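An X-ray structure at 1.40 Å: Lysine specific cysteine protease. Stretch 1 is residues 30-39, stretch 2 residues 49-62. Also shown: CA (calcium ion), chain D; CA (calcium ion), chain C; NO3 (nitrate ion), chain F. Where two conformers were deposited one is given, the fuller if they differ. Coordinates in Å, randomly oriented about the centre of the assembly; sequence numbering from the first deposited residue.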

# COMPACT_ATOMS: atom_id res chain seq x y z
N GLY A 30 12.01 8.09 8.01
CA GLY A 30 12.52 6.75 8.33
C GLY A 30 11.44 5.69 8.48
O GLY A 30 11.68 4.61 8.99
N GLN A 31 10.25 5.98 7.95
CA GLN A 31 9.10 5.07 7.97
C GLN A 31 8.49 5.01 6.58
O GLN A 31 8.28 6.06 5.94
CB GLN A 31 8.06 5.53 9.01
CG GLN A 31 8.70 5.59 10.44
CD GLN A 31 7.79 5.96 11.56
OE1 GLN A 31 8.04 6.93 12.28
NE2 GLN A 31 6.74 5.19 11.75
N GLY A 32 8.24 3.80 6.06
CA GLY A 32 7.78 3.69 4.71
C GLY A 32 7.01 2.41 4.53
O GLY A 32 6.43 1.88 5.49
N TRP A 33 6.97 1.94 3.28
CA TRP A 33 6.25 0.71 2.95
C TRP A 33 6.99 -0.53 3.43
O TRP A 33 8.18 -0.69 3.14
CB TRP A 33 6.06 0.62 1.44
CG TRP A 33 5.08 1.59 0.85
CD1 TRP A 33 5.37 2.76 0.25
CD2 TRP A 33 3.65 1.44 0.76
NE1 TRP A 33 4.25 3.36 -0.21
CE2 TRP A 33 3.15 2.59 0.11
CE3 TRP A 33 2.74 0.48 1.20
CZ2 TRP A 33 1.79 2.74 -0.20
CZ3 TRP A 33 1.39 0.66 0.93
CH2 TRP A 33 0.93 1.79 0.26
N LEU A 34 6.28 -1.40 4.15
CA LEU A 34 6.85 -2.64 4.68
C LEU A 34 5.87 -3.78 4.46
O LEU A 34 4.66 -3.61 4.61
CB LEU A 34 7.08 -2.56 6.19
CG LEU A 34 8.15 -1.61 6.74
CD1 LEU A 34 8.08 -1.67 8.26
CD2 LEU A 34 9.53 -2.00 6.28
N CYS A 35 6.40 -4.97 4.21
CA CYS A 35 5.60 -6.18 4.24
C CYS A 35 5.25 -6.51 5.68
O CYS A 35 6.07 -6.35 6.56
CB CYS A 35 6.42 -7.32 3.65
SG CYS A 35 5.71 -8.99 3.84
N LEU A 36 3.99 -6.87 5.90
CA LEU A 36 3.51 -7.37 7.19
C LEU A 36 2.92 -8.76 7.01
O LEU A 36 2.27 -9.03 5.98
CB LEU A 36 2.41 -6.50 7.76
CG LEU A 36 2.71 -5.02 7.93
CD1 LEU A 36 1.46 -4.30 8.47
CD2 LEU A 36 3.97 -4.75 8.78
N SER A 37 3.14 -9.64 8.00
CA SER A 37 2.52 -10.96 8.02
C SER A 37 1.52 -11.13 9.16
O SER A 37 1.80 -10.72 10.30
CB SER A 37 3.58 -12.04 8.19
OG SER A 37 2.95 -13.30 8.32
N SER A 38 0.38 -11.72 8.86
CA SER A 38 -0.63 -12.05 9.86
C SER A 38 -0.12 -13.07 10.89
O SER A 38 -0.70 -13.20 11.96
CB SER A 38 -1.89 -12.61 9.19
OG SER A 38 -1.56 -13.80 8.48
N GLY A 39 0.94 -13.80 10.55
CA GLY A 39 1.59 -14.71 11.50
C GLY A 39 2.44 -13.98 12.53
O GLY A 39 2.92 -14.60 13.49
N GLY A 49 -3.53 -15.21 1.42
CA GLY A 49 -2.37 -15.71 2.16
C GLY A 49 -2.17 -15.04 3.50
O GLY A 49 -3.16 -14.69 4.15
N SER A 50 -0.91 -14.87 3.90
CA SER A 50 -0.61 -14.26 5.20
C SER A 50 -0.06 -12.85 5.10
O SER A 50 -0.08 -12.11 6.09
CB SER A 50 0.35 -15.12 6.03
OG SER A 50 1.65 -15.14 5.47
N ASN A 51 0.40 -12.45 3.91
CA ASN A 51 1.17 -11.20 3.78
C ASN A 51 0.48 -10.07 3.02
O ASN A 51 -0.23 -10.27 2.05
CB ASN A 51 2.50 -11.50 3.09
CG ASN A 51 3.47 -12.32 3.97
OD1 ASN A 51 3.12 -12.72 5.07
ND2 ASN A 51 4.67 -12.53 3.50
N VAL A 52 0.76 -8.87 3.48
CA VAL A 52 0.36 -7.63 2.76
C VAL A 52 1.55 -6.69 2.68
O VAL A 52 2.60 -6.98 3.24
CB VAL A 52 -0.79 -6.91 3.51
CG1 VAL A 52 -1.97 -7.90 3.72
CG2 VAL A 52 -0.26 -6.36 4.84
N VAL A 53 1.39 -5.55 2.01
CA VAL A 53 2.33 -4.43 2.19
C VAL A 53 1.57 -3.27 2.89
O VAL A 53 0.34 -3.14 2.72
CB VAL A 53 2.98 -4.01 0.86
CG1 VAL A 53 1.98 -3.26 -0.05
CG2 VAL A 53 4.30 -3.24 1.06
N SER A 54 2.28 -2.45 3.66
CA SER A 54 1.63 -1.48 4.57
C SER A 54 2.41 -0.19 4.57
O SER A 54 3.63 -0.18 4.39
CB SER A 54 1.64 -2.04 6.00
OG SER A 54 2.97 -2.08 6.52
N SER A 55 1.69 0.90 4.81
CA SER A 55 2.27 2.20 5.09
C SER A 55 1.36 2.91 6.13
O SER A 55 0.15 2.85 6.06
CB SER A 55 2.40 3.02 3.80
OG SER A 55 2.93 4.33 4.08
N PHE A 56 1.98 3.53 7.10
CA PHE A 56 1.27 4.10 8.25
C PHE A 56 1.22 5.64 8.24
O PHE A 56 2.20 6.34 7.92
CB PHE A 56 1.92 3.60 9.55
CG PHE A 56 1.70 2.14 9.78
CD1 PHE A 56 0.67 1.69 10.56
CD2 PHE A 56 2.48 1.20 9.13
CE1 PHE A 56 0.45 0.36 10.76
CE2 PHE A 56 2.28 -0.14 9.31
CZ PHE A 56 1.25 -0.58 10.12
N SER A 57 0.08 6.21 8.65
CA SER A 57 0.02 7.62 9.05
C SER A 57 -0.10 7.74 10.57
O SER A 57 -0.10 8.88 11.07
CB SER A 57 -1.10 8.36 8.35
OG SER A 57 -2.36 7.88 8.73
N TRP A 58 -0.23 6.62 11.28
CA TRP A 58 -0.05 6.54 12.75
C TRP A 58 0.54 5.18 13.04
O TRP A 58 -0.04 4.16 12.67
CB TRP A 58 -1.37 6.67 13.53
CG TRP A 58 -1.15 6.69 15.04
CD1 TRP A 58 -0.93 7.80 15.82
CD2 TRP A 58 -1.04 5.56 15.91
NE1 TRP A 58 -0.73 7.42 17.13
CE2 TRP A 58 -0.79 6.06 17.21
CE3 TRP A 58 -1.15 4.18 15.72
CZ2 TRP A 58 -0.64 5.21 18.32
CZ3 TRP A 58 -1.00 3.34 16.82
CH2 TRP A 58 -0.75 3.86 18.10
N ASN A 59 1.64 5.15 13.79
CA ASN A 59 2.27 3.88 14.19
C ASN A 59 3.03 4.12 15.48
O ASN A 59 4.23 4.36 15.47
CB ASN A 59 3.19 3.35 13.08
CG ASN A 59 3.85 2.03 13.43
OD1 ASN A 59 3.38 1.29 14.29
ND2 ASN A 59 4.93 1.72 12.74
N GLY A 60 2.30 4.10 16.60
CA GLY A 60 2.86 4.48 17.90
C GLY A 60 2.95 5.99 18.08
O GLY A 60 3.08 6.47 19.20
N MET A 61 2.89 6.71 16.95
CA MET A 61 2.91 8.16 16.93
C MET A 61 2.35 8.63 15.58
O MET A 61 2.28 7.86 14.62
CB MET A 61 4.32 8.73 17.16
CG MET A 61 5.35 8.51 16.04
SD MET A 61 6.81 9.56 16.25
CE MET A 61 7.71 9.33 14.72
N ALA A 62 1.88 9.87 15.54
CA ALA A 62 1.33 10.47 14.32
C ALA A 62 2.43 10.73 13.30
O ALA A 62 3.53 11.13 13.67
CB ALA A 62 0.63 11.77 14.66
CA CA D . -1.08 -11.61 0.30
CA CA C . 8.03 8.26 5.40
N NO3 F . 9.77 1.50 7.85
O1 NO3 F . 10.14 1.65 6.52
O2 NO3 F . 8.46 1.72 8.24
O3 NO3 F . 10.70 1.11 8.84
O HOH W 1 5.74 3.03 10.17
O HOH W 2 5.03 3.29 7.41
O HOH W 3 5.04 -0.07 7.14
O HOH W 4 -3.95 -13.54 6.71
O HOH W 5 5.98 8.39 6.73
O HOH W 6 -2.12 -12.66 -1.54

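The two stretches pair as antiparallel β-strands, residues 34-37 against 51-56, and together bury 764 Å². Backbone hydrogen bonds form the ladder. Leu34 N donates to Ser54 O (2.9 Å) and Ser54 N returns to Leu34 O (2.8 Å); Leu36 N to Val52 O (3.0 Å) and Val52 N to Leu36 O (2.9 Å) repeat the pattern. Beyond the strand, Ser38 N reaches Ser50 O at 2.8 Å and extends the pairing by one rung. Between these rungs the CA atoms come nearest, those of Cys35 and Val53 being 4.2 Å apart, and CA-H...O contacts such as Cys35 CA to Val52 O (3.3 Å) fill the intervals.

Apolar side chains pack on both faces. Leu36 lies beside Val52, Leu36 CB to Val52 CG2 being 4.0 Å, while its CD1 meets the edge of the Phe56 ring at CZ (4.1 Å). On the face carrying Cys35 and Val53, the buried indole of Trp33 extends back toward stretch 2: Trp33 CE3 lies 4.0 Å from Val53 CG1, and Ser55 CB sits over the six-membered ring, 3.6 Å from its centroid. The contact is of CH-pi type, with Ser55 CB almost directly above the ring centre; the short serine side chain offers its methylene to the ring, while its hydroxyl is hydrogen-bonded elsewhere in the structure.

Ser54 supplements the ladder with its side chain: in the p rotamer, its OG donates to Leu34 O at 3.0 Å, so this carbonyl accepts from both backbone and hydroxyl.

Water joins the two stretches at and beyond the Leu34-Ser54 end of the ladder. Water 2 links Gly32 O (2.8 Å) to Phe56 N (3.1 Å), water 3 donates to Gly32 O (2.9 Å) and Ser54 OG (3.0 Å), and water 1 accepts from the side-chain amides, Gln31 NE2 (2.9 Å) and Asn59 ND2 (3.0 Å). Separate calcium ions bind Gln31 O (2.3 Å) and Asn51 O (2.4 Å).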